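Local coordinates for protein tartronate semialdehyde reductase (Salmonella typhimurium, PDB 1VPD) that probably catalyses the NAD(P)H-dependent reduction of tartronate semialdehyde to D-glycerate, the last step of galactarate breakdown, at residues T67-S72 and K76-G81; L154-A157 and S161-H164; L205-I210 and K223-M228. All blocks are in the same frame, centred on the assembly; numbering follows the deposited sequence.

Contact 1. Residues T67-S72 and K76-G81; sequences TMLPNS and KEVALG
Leu69 lays its CD1 methyl against the flank of Val78, 3.7 Å from CG2, with CB little farther off. The two side chains meet at a slant. Val78 is forked so that each methyl has a partner of its own: CG1 lies anti to the backbone N (chi1 163°) and reaches Thr67, whose CG2 slides past it in the reverse direction at 4.0 Å, while CG2 is left for Leu69. Thr67 turns its other branch to different work, since OG1 is hydrogen-bonded to Asp97.

At the start of the helix the contact becomes polar. Ser72 O takes the N-H of Lys76 at 2.8 Å, a regular i to i+4 helical step in the turn that follows the N-cap residue Asn71. The Lys76 chain then runs out extended beside the serine, its CE 3.4 Å from Ser72 OG in the serine conformer modelled here. In that conformer a water is hydrogen-bonded to Ser72 OG at 2.7 Å and only weakly to Lys76 NZ, whose stronger partner is Glu108.

The contact belongs to the nucleotide-binding domain, with Val78 beside Ile11 of the predicted NAD(+) site. The chain leaves the sheet at the end of strand 64-67, in its run of parallel strands, turns through residues 68-71, and helix 72-80 folds back over it. Ile85 of helix 85-88 touches both Thr67 and Val78, and helix 103-114 flanks Ser72 and Lys76.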
ATOM      1  N   THR A  67       5.191   2.072  10.626  1.00 14.79           N
ATOM      2  CA  THR A  67       5.886   2.618   9.452  1.00 14.58           C
ATOM      3  C   THR A  67       4.992   2.427   8.239  1.00 14.67           C
ATOM      4  O   THR A  67       4.314   1.416   8.133  1.00 15.47           O
ATOM      5  CB  THR A  67       7.244   1.963   9.201  1.00 14.44           C
ATOM      6  OG1 THR A  67       7.154   0.528   9.330  1.00 13.78           O
ATOM      7  CG2 THR A  67       8.265   2.398  10.260  1.00 16.35           C
HETATM    8  N   MSE A  68       4.973   3.417   7.356  1.00 15.20           N
HETATM    9  CA  MSE A  68       4.253   3.336   6.086  1.00 16.01           C
HETATM   10  C   MSE A  68       5.182   3.936   5.041  1.00 15.86           C
HETATM   11  O   MSE A  68       5.168   5.143   4.792  1.00 15.98           O
HETATM   12  CB  MSE A  68       2.899   4.053   6.162  1.00 17.20           C
HETATM   13  CG  MSE A  68       2.059   4.099   4.860  1.00 20.72           C
HETATM   14 SE   MSE A  68       2.010   2.433   3.989  0.82 31.47          SE
HETATM   15  CE  MSE A  68       0.275   1.869   4.379  1.00 28.39           C
ATOM     16  N   LEU A  69       5.998   3.070   4.440  1.00 15.48           N
ATOM     17  CA  LEU A  69       7.088   3.467   3.566  1.00 15.46           C
ATOM     18  C   LEU A  69       7.019   2.693   2.231  1.00 16.00           C
ATOM     19  O   LEU A  69       6.289   1.706   2.134  1.00 15.52           O
ATOM     20  CB  LEU A  69       8.412   3.225   4.278  1.00 15.71           C
ATOM     21  CG  LEU A  69       8.578   4.021   5.584  1.00 16.18           C
ATOM     22  CD1 LEU A  69       9.732   3.477   6.427  1.00 15.80           C
ATOM     23  CD2 LEU A  69       8.776   5.496   5.254  1.00 18.62           C
ATOM     24  N   PRO A  70       7.733   3.169   1.211  1.00 16.62           N
ATOM     25  CA  PRO A  70       7.552   2.624  -0.141  1.00 17.17           C
ATOM     26  C   PRO A  70       8.060   1.210  -0.408  1.00 16.96           C
ATOM     27  O   PRO A  70       7.476   0.544  -1.272  1.00 17.49           O
ATOM     28  CB  PRO A  70       8.318   3.607  -1.038  1.00 17.79           C
ATOM     29  CG  PRO A  70       8.794   4.705  -0.208  1.00 19.27           C
ATOM     30  CD  PRO A  70       8.643   4.327   1.213  1.00 17.65           C
ATOM     31  N   ASN A  71       9.143   0.780   0.241  1.00 16.59           N
ATOM     32  CA  ASN A  71       9.820  -0.459  -0.135  1.00 16.94           C
ATOM     33  C   ASN A  71      10.792  -0.915   0.949  1.00 16.29           C
ATOM     34  O   ASN A  71      11.013  -0.194   1.945  1.00 16.15           O
ATOM     35  CB  ASN A  71      10.541  -0.292  -1.489  1.00 17.65           C
ATOM     36  CG  ASN A  71      11.501   0.862  -1.483  1.00 19.82           C
ATOM     37  OD1 ASN A  71      12.152   1.120  -0.469  1.00 21.15           O
ATOM     38  ND2 ASN A  71      11.556   1.615  -2.586  1.00 23.32           N
ATOM     39  N   SER A  72      11.364  -2.095   0.770  1.00 15.88           N
ATOM     40  CA  SER A  72      12.244  -2.647   1.792  1.00 16.08           C
ATOM     41  C   SER A  72      13.462  -1.771   2.121  1.00 16.74           C
ATOM     42  O   SER A  72      13.764  -1.611   3.296  1.00 16.37           O
ATOM     43  CB  SER A  72      12.690  -4.060   1.405  0.54 16.51           C
ATOM     44  OG  SER A  72      13.798  -4.476   2.179  0.54 17.81           O
ATOM     45  N   LYS A  76      14.183  -0.740   5.941  1.00 17.33           N
ATOM     46  CA  LYS A  76      15.451  -1.154   6.550  1.00 18.46           C
ATOM     47  C   LYS A  76      16.229   0.043   7.087  1.00 19.21           C
ATOM     48  O   LYS A  76      16.786  -0.017   8.194  1.00 18.73           O
ATOM     49  CB  LYS A  76      16.296  -1.942   5.558  1.00 19.44           C
ATOM     50  CG  LYS A  76      15.818  -3.360   5.339  1.00 21.72           C
ATOM     51  CD  LYS A  76      16.763  -4.155   4.459  1.00 25.53           C
ATOM     52  CE  LYS A  76      16.241  -5.590   4.283  1.00 27.96           C
ATOM     53  NZ  LYS A  76      17.048  -6.331   3.270  1.00 30.44           N
ATOM     54  N   GLU A  77      16.264   1.136   6.336  1.00 19.98           N
ATOM     55  CA  GLU A  77      16.971   2.348   6.797  1.00 20.91           C
ATOM     56  C   GLU A  77      16.305   2.934   8.058  1.00 19.82           C
ATOM     57  O   GLU A  77      16.983   3.257   9.032  1.00 19.33           O
ATOM     58  CB  GLU A  77      17.077   3.408   5.698  0.53 21.73           C
ATOM     59  CG  GLU A  77      17.919   4.629   6.082  0.53 23.83           C
ATOM     60  CD  GLU A  77      19.360   4.297   6.457  0.53 26.89           C
ATOM     61  OE1 GLU A  77      19.901   3.268   6.016  0.53 28.17           O
ATOM     62  OE2 GLU A  77      19.972   5.081   7.203  0.53 30.85           O
ATOM     63  N   VAL A  78      14.983   3.042   8.054  1.00 17.98           N
ATOM     64  CA  VAL A  78      14.255   3.594   9.184  1.00 17.92           C
ATOM     65  C   VAL A  78      14.321   2.675  10.423  1.00 17.28           C
ATOM     66  O   VAL A  78      14.467   3.151  11.562  1.00 17.25           O
ATOM     67  CB  VAL A  78      12.788   3.905   8.797  1.00 17.69           C
ATOM     68  CG1 VAL A  78      11.905   4.087  10.023  1.00 18.06           C
ATOM     69  CG2 VAL A  78      12.725   5.145   7.905  1.00 18.65           C
ATOM     70  N   ALA A  79      14.215   1.374  10.203  1.00 16.74           N
ATOM     71  CA  ALA A  79      14.135   0.423  11.303  1.00 16.91           C
ATOM     72  C   ALA A  79      15.505   0.081  11.870  1.00 17.40           C
ATOM     73  O   ALA A  79      15.642  -0.071  13.091  1.00 17.84           O
ATOM     74  CB  ALA A  79      13.402  -0.856  10.868  1.00 17.06           C
ATOM     75  N   LEU A  80      16.505  -0.050  10.998  1.00 17.64           N
ATOM     76  CA  LEU A  80      17.799  -0.638  11.364  1.00 18.91           C
ATOM     77  C   LEU A  80      18.998   0.277  11.199  1.00 19.95           C
ATOM     78  O   LEU A  80      20.084  -0.029  11.693  1.00 21.11           O
ATOM     79  CB  LEU A  80      18.047  -1.906  10.533  1.00 18.91           C
ATOM     80  CG  LEU A  80      16.942  -2.953  10.528  1.00 18.58           C
ATOM     81  CD1 LEU A  80      17.392  -4.136   9.702  1.00 18.96           C
ATOM     82  CD2 LEU A  80      16.601  -3.380  11.942  1.00 19.36           C
ATOM     83  N   GLY A  81      18.809   1.397  10.527  1.00 21.49           N
ATOM     84  CA  GLY A  81      19.915   2.230  10.089  1.00 22.63           C
ATOM     85  C   GLY A  81      20.345   3.201  11.166  1.00 23.90           C
ATOM     86  O   GLY A  81      19.877   3.144  12.296  1.00 23.02           O
TER
HETATM   87  O   HOH W   1      16.199  -4.141   0.965  1.00 36.51           O

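Contact 2. Residues L154-A157 and S161-H164; sequences LMKA and SVVH
Val162 and Met155 meet inside a beta-alpha-beta unit, strand 137-142, helix 145-156 and strand 161-166, at the place where the C-terminal part of helix 145-156 packs on the edge strand of the Rossmann-type sheet. Val162 points its side chain at the helix. CG1, anti to the valine's own backbone N, faces Met155, a selenomethionine, and lies 4.1 Å from its CB; CG2 lies over the backbone between Met155 and Lys156, 3.7 Å from Lys156 CA.

The Met155 chain crosses the valine at about a right angle. It runs straight through chi2 and then bends at SE (chi3 -72°), and this bend brings CE back to 4.0 Å from Val162 CG1. One methyl of the valine is thus touched by both the root and the end of the same side chain. Phe148 and Val141 also touch Met155, within the apolar layer between helix and sheet.

Lys156 passes the valine on a slant. Its chain is kinked twice, at chi2 (70°) and again at chi4 (63°), so it curls over the start of the strand instead of stretching away. CD comes 4.1 Å from Val162 CG2, CE lies 4.3 Å from the backbone N of Ser161, and NZ finishes in a hydrogen bond to the carbonyl oxygen of Ala159.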
ATOM      1  N   LEU A 154      -5.817  -0.664  17.617  1.00 17.91           N
ATOM      2  CA  LEU A 154      -5.030   0.410  17.036  1.00 17.98           C
ATOM      3  C   LEU A 154      -5.097   0.308  15.504  1.00 17.94           C
ATOM      4  O   LEU A 154      -5.333   1.296  14.817  1.00 17.10           O
ATOM      5  CB  LEU A 154      -3.572   0.292  17.481  1.00 17.86           C
ATOM      6  CG  LEU A 154      -2.577   1.246  16.794  1.00 18.01           C
ATOM      7  CD1 LEU A 154      -2.929   2.701  17.045  1.00 19.46           C
ATOM      8  CD2 LEU A 154      -1.160   0.960  17.222  1.00 18.61           C
HETATM    9  N   MSE A 155      -4.858  -0.894  14.988  1.00 18.00           N
HETATM   10  CA  MSE A 155      -4.907  -1.093  13.526  1.00 18.00           C
HETATM   11  C   MSE A 155      -6.320  -0.856  12.984  1.00 18.03           C
HETATM   12  O   MSE A 155      -6.511  -0.250  11.914  1.00 17.96           O
HETATM   13  CB  MSE A 155      -4.397  -2.490  13.154  1.00 18.16           C
HETATM   14  CG  MSE A 155      -2.906  -2.663  13.369  1.00 18.48           C
HETATM   15 SE   MSE A 155      -2.205  -4.384  12.822  0.86 22.25          SE
HETATM   16  CE  MSE A 155      -2.938  -5.532  14.251  1.00 19.90           C
ATOM     17  N   LYS A 156      -7.321  -1.320  13.731  1.00 18.70           N
ATOM     18  CA  LYS A 156      -8.723  -1.206  13.315  1.00 18.62           C
ATOM     19  C   LYS A 156      -9.199   0.241  13.242  1.00 18.63           C
ATOM     20  O   LYS A 156     -10.119   0.549  12.499  1.00 18.42           O
ATOM     21  CB  LYS A 156      -9.635  -2.048  14.219  1.00 19.43           C
ATOM     22  CG  LYS A 156     -11.091  -2.090  13.801  1.00 20.33           C
ATOM     23  CD  LYS A 156     -11.298  -2.899  12.513  1.00 21.89           C
ATOM     24  CE  LYS A 156     -12.785  -2.997  12.147  1.00 22.98           C
ATOM     25  NZ  LYS A 156     -13.376  -1.649  11.854  1.00 23.89           N
ATOM     26  N   ALA A 157      -8.570   1.141  13.994  1.00 18.55           N
ATOM     27  CA  ALA A 157      -8.906   2.558  13.915  1.00 18.69           C
ATOM     28  C   ALA A 157      -8.670   3.194  12.543  1.00 19.01           C
ATOM     29  O   ALA A 157      -9.210   4.271  12.254  1.00 19.02           O
ATOM     30  CB  ALA A 157      -8.151   3.344  14.998  1.00 19.61           C
ATOM     31  N   SER A 161     -11.402  -3.609   8.135  1.00 17.44           N
ATOM     32  CA  SER A 161     -11.131  -5.011   8.401  1.00 16.98           C
ATOM     33  C   SER A 161      -9.652  -5.192   8.756  1.00 16.61           C
ATOM     34  O   SER A 161      -8.799  -4.609   8.111  1.00 15.81           O
ATOM     35  CB  SER A 161     -11.438  -5.863   7.153  1.00 16.73           C
ATOM     36  OG  SER A 161     -11.083  -7.212   7.366  1.00 16.57           O
ATOM     37  N   VAL A 162      -9.369  -5.982   9.789  1.00 16.50           N
ATOM     38  CA  VAL A 162      -8.009  -6.346  10.175  1.00 16.30           C
ATOM     39  C   VAL A 162      -7.959  -7.845  10.419  1.00 16.47           C
ATOM     40  O   VAL A 162      -8.629  -8.361  11.322  1.00 17.26           O
ATOM     41  CB  VAL A 162      -7.529  -5.578  11.422  1.00 16.03           C
ATOM     42  CG1 VAL A 162      -6.107  -5.961  11.779  1.00 16.95           C
ATOM     43  CG2 VAL A 162      -7.633  -4.076  11.207  1.00 16.62           C
ATOM     44  N   VAL A 163      -7.202  -8.559   9.592  1.00 15.45           N
ATOM     45  CA  VAL A 163      -7.194 -10.021   9.608  1.00 15.83           C
ATOM     46  C   VAL A 163      -5.775 -10.576   9.755  1.00 15.69           C
ATOM     47  O   VAL A 163      -4.852 -10.177   9.040  1.00 15.92           O
ATOM     48  CB  VAL A 163      -7.844 -10.582   8.310  1.00 15.61           C
ATOM     49  CG1 VAL A 163      -7.626 -12.088   8.182  1.00 15.87           C
ATOM     50  CG2 VAL A 163      -9.317 -10.210   8.245  1.00 16.37           C
ATOM     51  N   HIS A 164      -5.602 -11.526  10.662  1.00 15.55           N
ATOM     52  CA  HIS A 164      -4.347 -12.208  10.887  1.00 16.12           C
ATOM     53  C   HIS A 164      -4.222 -13.372   9.900  1.00 16.10           C
ATOM     54  O   HIS A 164      -5.076 -14.260   9.863  1.00 17.28           O
ATOM     55  CB  HIS A 164      -4.333 -12.721  12.330  1.00 16.76           C
ATOM     56  CG  HIS A 164      -3.055 -13.356  12.759  1.00 19.21           C
ATOM     57  ND1 HIS A 164      -1.817 -12.789  12.558  1.00 21.91           N
ATOM     58  CD2 HIS A 164      -2.825 -14.504  13.427  1.00 23.79           C
ATOM     59  CE1 HIS A 164      -0.880 -13.560  13.073  1.00 18.02           C
ATOM     60  NE2 HIS A 164      -1.463 -14.611  13.608  1.00 25.40           N
TER

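Contact 3. Residues L205-I210 and K223-M228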
ATOM      1  N   LEU A 205     -21.561   4.270 -20.836  1.00 14.82           N
ATOM      2  CA  LEU A 205     -22.743   3.417 -20.857  1.00 14.41           C
ATOM      3  C   LEU A 205     -22.367   1.953 -20.526  1.00 13.86           C
ATOM      4  O   LEU A 205     -23.087   1.281 -19.795  1.00 13.23           O
ATOM      5  CB  LEU A 205     -23.451   3.505 -22.196  1.00 14.54           C
ATOM      6  CG  LEU A 205     -23.962   4.894 -22.589  1.00 16.17           C
ATOM      7  CD1 LEU A 205     -24.646   4.820 -23.951  1.00 18.04           C
ATOM      8  CD2 LEU A 205     -24.910   5.432 -21.532  1.00 17.67           C
ATOM      9  N   VAL A 206     -21.208   1.497 -20.999  1.00 13.97           N
ATOM     10  CA  VAL A 206     -20.719   0.151 -20.658  1.00 13.44           C
ATOM     11  C   VAL A 206     -20.528   0.050 -19.139  1.00 13.59           C
ATOM     12  O   VAL A 206     -21.037  -0.864 -18.495  1.00 13.13           O
ATOM     13  CB  VAL A 206     -19.401  -0.192 -21.381  1.00 13.39           C
ATOM     14  CG1 VAL A 206     -18.785  -1.505 -20.803  1.00 13.69           C
ATOM     15  CG2 VAL A 206     -19.621  -0.295 -22.898  1.00 13.22           C
ATOM     16  N   TYR A 207     -19.817   1.024 -18.568  1.00 13.82           N
ATOM     17  CA  TYR A 207     -19.590   1.077 -17.129  1.00 14.19           C
ATOM     18  C   TYR A 207     -20.905   1.053 -16.369  1.00 14.54           C
ATOM     19  O   TYR A 207     -21.101   0.226 -15.479  1.00 14.22           O
ATOM     20  CB  TYR A 207     -18.761   2.308 -16.742  1.00 14.17           C
ATOM     21  CG  TYR A 207     -18.731   2.573 -15.265  1.00 14.38           C
ATOM     22  CD1 TYR A 207     -18.247   1.625 -14.368  1.00 15.40           C
ATOM     23  CD2 TYR A 207     -19.207   3.778 -14.748  1.00 17.47           C
ATOM     24  CE1 TYR A 207     -18.228   1.866 -13.009  1.00 16.77           C
ATOM     25  CE2 TYR A 207     -19.193   4.023 -13.386  1.00 18.30           C
ATOM     26  CZ  TYR A 207     -18.709   3.076 -12.519  1.00 18.62           C
ATOM     27  OH  TYR A 207     -18.705   3.334 -11.158  1.00 20.49           O
ATOM     28  N   GLN A 208     -21.838   1.927 -16.738  1.00 14.89           N
ATOM     29  CA  GLN A 208     -23.136   1.944 -16.056  1.00 15.30           C
ATOM     30  C   GLN A 208     -23.873   0.612 -16.165  1.00 14.70           C
ATOM     31  O   GLN A 208     -24.511   0.162 -15.203  1.00 14.20           O
ATOM     32  CB  GLN A 208     -24.034   3.044 -16.662  0.58 15.51           C
ATOM     33  CG  GLN A 208     -23.535   4.474 -16.449  0.58 16.38           C
ATOM     34  CD  GLN A 208     -24.327   5.486 -17.251  0.58 18.13           C
ATOM     35  OE1 GLN A 208     -25.553   5.389 -17.346  0.58 19.11           O
ATOM     36  NE2 GLN A 208     -23.637   6.452 -17.834  0.58 19.21           N
ATOM     37  N   ALA A 209     -23.787   0.005 -17.346  1.00 13.27           N
ATOM     38  CA  ALA A 209     -24.501  -1.227 -17.635  1.00 13.49           C
ATOM     39  C   ALA A 209     -23.952  -2.443 -16.904  1.00 13.73           C
ATOM     40  O   ALA A 209     -24.725  -3.317 -16.534  1.00 13.88           O
ATOM     41  CB  ALA A 209     -24.517  -1.482 -19.132  1.00 14.08           C
ATOM     42  N   ILE A 210     -22.637  -2.503 -16.681  1.00 13.14           N
ATOM     43  CA  ILE A 210     -22.024  -3.721 -16.130  1.00 13.80           C
ATOM     44  C   ILE A 210     -21.656  -3.638 -14.654  1.00 13.73           C
ATOM     45  O   ILE A 210     -21.363  -4.661 -14.034  1.00 13.17           O
ATOM     46  CB  ILE A 210     -20.790  -4.155 -16.954  1.00 13.73           C
ATOM     47  CG1 ILE A 210     -19.584  -3.230 -16.702  1.00 13.10           C
ATOM     48  CG2 ILE A 210     -21.148  -4.237 -18.429  1.00 14.13           C
ATOM     49  CD1 ILE A 210     -18.307  -3.665 -17.447  1.00 14.45           C
ATOM     50  N   LYS A 223     -11.742   3.235 -10.504  1.00 13.38           N
ATOM     51  CA  LYS A 223     -10.836   3.585 -11.594  1.00 13.28           C
ATOM     52  C   LYS A 223     -11.506   3.919 -12.918  1.00 13.12           C
ATOM     53  O   LYS A 223     -10.950   4.721 -13.673  1.00 14.42           O
ATOM     54  CB  LYS A 223      -9.781   2.489 -11.777  1.00 13.11           C
ATOM     55  CG  LYS A 223      -8.969   2.175 -10.528  1.00 14.40           C
ATOM     56  CD  LYS A 223      -8.351   3.417  -9.882  1.00 15.73           C
ATOM     57  CE  LYS A 223      -7.319   3.065  -8.836  1.00 17.11           C
ATOM     58  NZ  LYS A 223      -6.670   4.305  -8.290  1.00 17.75           N
ATOM     59  N   ALA A 224     -12.685   3.376 -13.213  1.00 13.73           N
ATOM     60  CA  ALA A 224     -13.322   3.704 -14.499  1.00 14.17           C
ATOM     61  C   ALA A 224     -13.602   5.205 -14.616  1.00 14.93           C
ATOM     62  O   ALA A 224     -13.311   5.803 -15.655  1.00 14.30           O
ATOM     63  CB  ALA A 224     -14.585   2.871 -14.784  1.00 14.36           C
ATOM     64  N   PRO A 225     -14.150   5.819 -13.569  1.00 15.71           N
ATOM     65  CA  PRO A 225     -14.363   7.276 -13.606  1.00 16.27           C
ATOM     66  C   PRO A 225     -13.066   8.058 -13.817  1.00 16.19           C
ATOM     67  O   PRO A 225     -13.072   9.028 -14.595  1.00 16.58           O
ATOM     68  CB  PRO A 225     -15.020   7.563 -12.251  1.00 16.91           C
ATOM     69  CG  PRO A 225     -15.704   6.271 -11.921  1.00 16.83           C
ATOM     70  CD  PRO A 225     -14.680   5.234 -12.326  1.00 15.98           C
HETATM   71  N   MSE A 226     -11.972   7.641 -13.173  1.00 16.32           N
HETATM   72  CA  MSE A 226     -10.685   8.317 -13.324  1.00 16.64           C
HETATM   73  C   MSE A 226     -10.203   8.254 -14.763  1.00 15.87           C
HETATM   74  O   MSE A 226      -9.790   9.260 -15.337  1.00 15.93           O
HETATM   75  CB  MSE A 226      -9.636   7.722 -12.378  1.00 16.97           C
HETATM   76  CG  MSE A 226      -9.948   7.940 -10.909  1.00 19.34           C
HETATM   77 SE   MSE A 226      -8.556   7.273  -9.722  0.86 23.00          SE
HETATM   78  CE  MSE A 226      -7.051   8.404 -10.272  1.00 20.84           C
ATOM     79  N   VAL A 227     -10.229   7.059 -15.355  1.00 15.07           N
ATOM     80  CA  VAL A 227      -9.831   6.911 -16.747  1.00 14.89           C
ATOM     81  C   VAL A 227     -10.670   7.817 -17.650  1.00 14.82           C
ATOM     82  O   VAL A 227     -10.129   8.543 -18.476  1.00 14.48           O
ATOM     83  CB  VAL A 227      -9.958   5.443 -17.226  1.00 14.32           C
ATOM     84  CG1 VAL A 227      -9.675   5.343 -18.714  1.00 14.46           C
ATOM     85  CG2 VAL A 227      -9.021   4.538 -16.448  1.00 14.94           C
HETATM   86  N   MSE A 228     -11.986   7.773 -17.497  1.00 14.98           N
HETATM   87  CA  MSE A 228     -12.846   8.454 -18.434  1.00 15.56           C
HETATM   88  C   MSE A 228     -12.715   9.976 -18.280  1.00 16.30           C
HETATM   89  O   MSE A 228     -12.845  10.701 -19.267  1.00 17.12           O
HETATM   90  CB  MSE A 228     -14.295   7.979 -18.280  1.00 16.13           C
HETATM   91  CG  MSE A 228     -14.488   6.540 -18.738  1.00 17.66           C
HETATM   92 SE   MSE A 228     -16.339   6.062 -18.753  0.82 25.95          SE
HETATM   93  CE  MSE A 228     -16.620   5.946 -16.895  1.00 23.66           C
TER
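Tyr207 fills the gap between two almost antiparallel helical segments, 205-210 and 223-228, of the all-helical C-terminal domain. The axes of these segments approach to 11.1 Å at an angle of 172°, a wide spacing that this one large ring bridges. With chi1 at 168° the bond from CB to CG points away from the backbone N, which sends the ring straight across to the other helix.

There it lies in a shallow hollow formed by Ala224, Pro225 and Met228. Ala224 offers its methyl as the floor: CB sits over one face of the ring, 4.2 Å from the centroid and 24° off the normal, a CH-pi contact displaced toward the CD1 side. Met228, a selenomethionine, is the bump from one turn further along; its chain bends at chi3 and brings CE to 4.0 Å from Tyr207 CD2. Met189 of helix 170-198 also touches Ala224, placing the pair beside that long helix.

Pro225 meets the far end of the ring more loosely, with CG 4.4 Å from Tyr207 CE2, and the tyrosine hydroxyl is hydrogen-bonded to OD1 of Asp221, one turn earlier on helix 218-228.

In the fold
Followed from the N terminus, the chain closes the three contacts strictly in series; none nests in another or crosses it. Contact 1 closes first, folding helix 72-80 back on the end of strand 64-67 in the middle of the sheet. Contact 2 closes a similarly short turn at the sheet's outer edge, joining helix 145-156 to strand 161-166; the centres of these two lie about 21 Å apart within the nucleotide-binding domain. The long helix 170-198 then leads into the C-terminal domain, where contact 3 spans a wider loop and pairs two helices. It lies about 37 Å from contact 1, centre to centre, on the opposite side of the chain's centre.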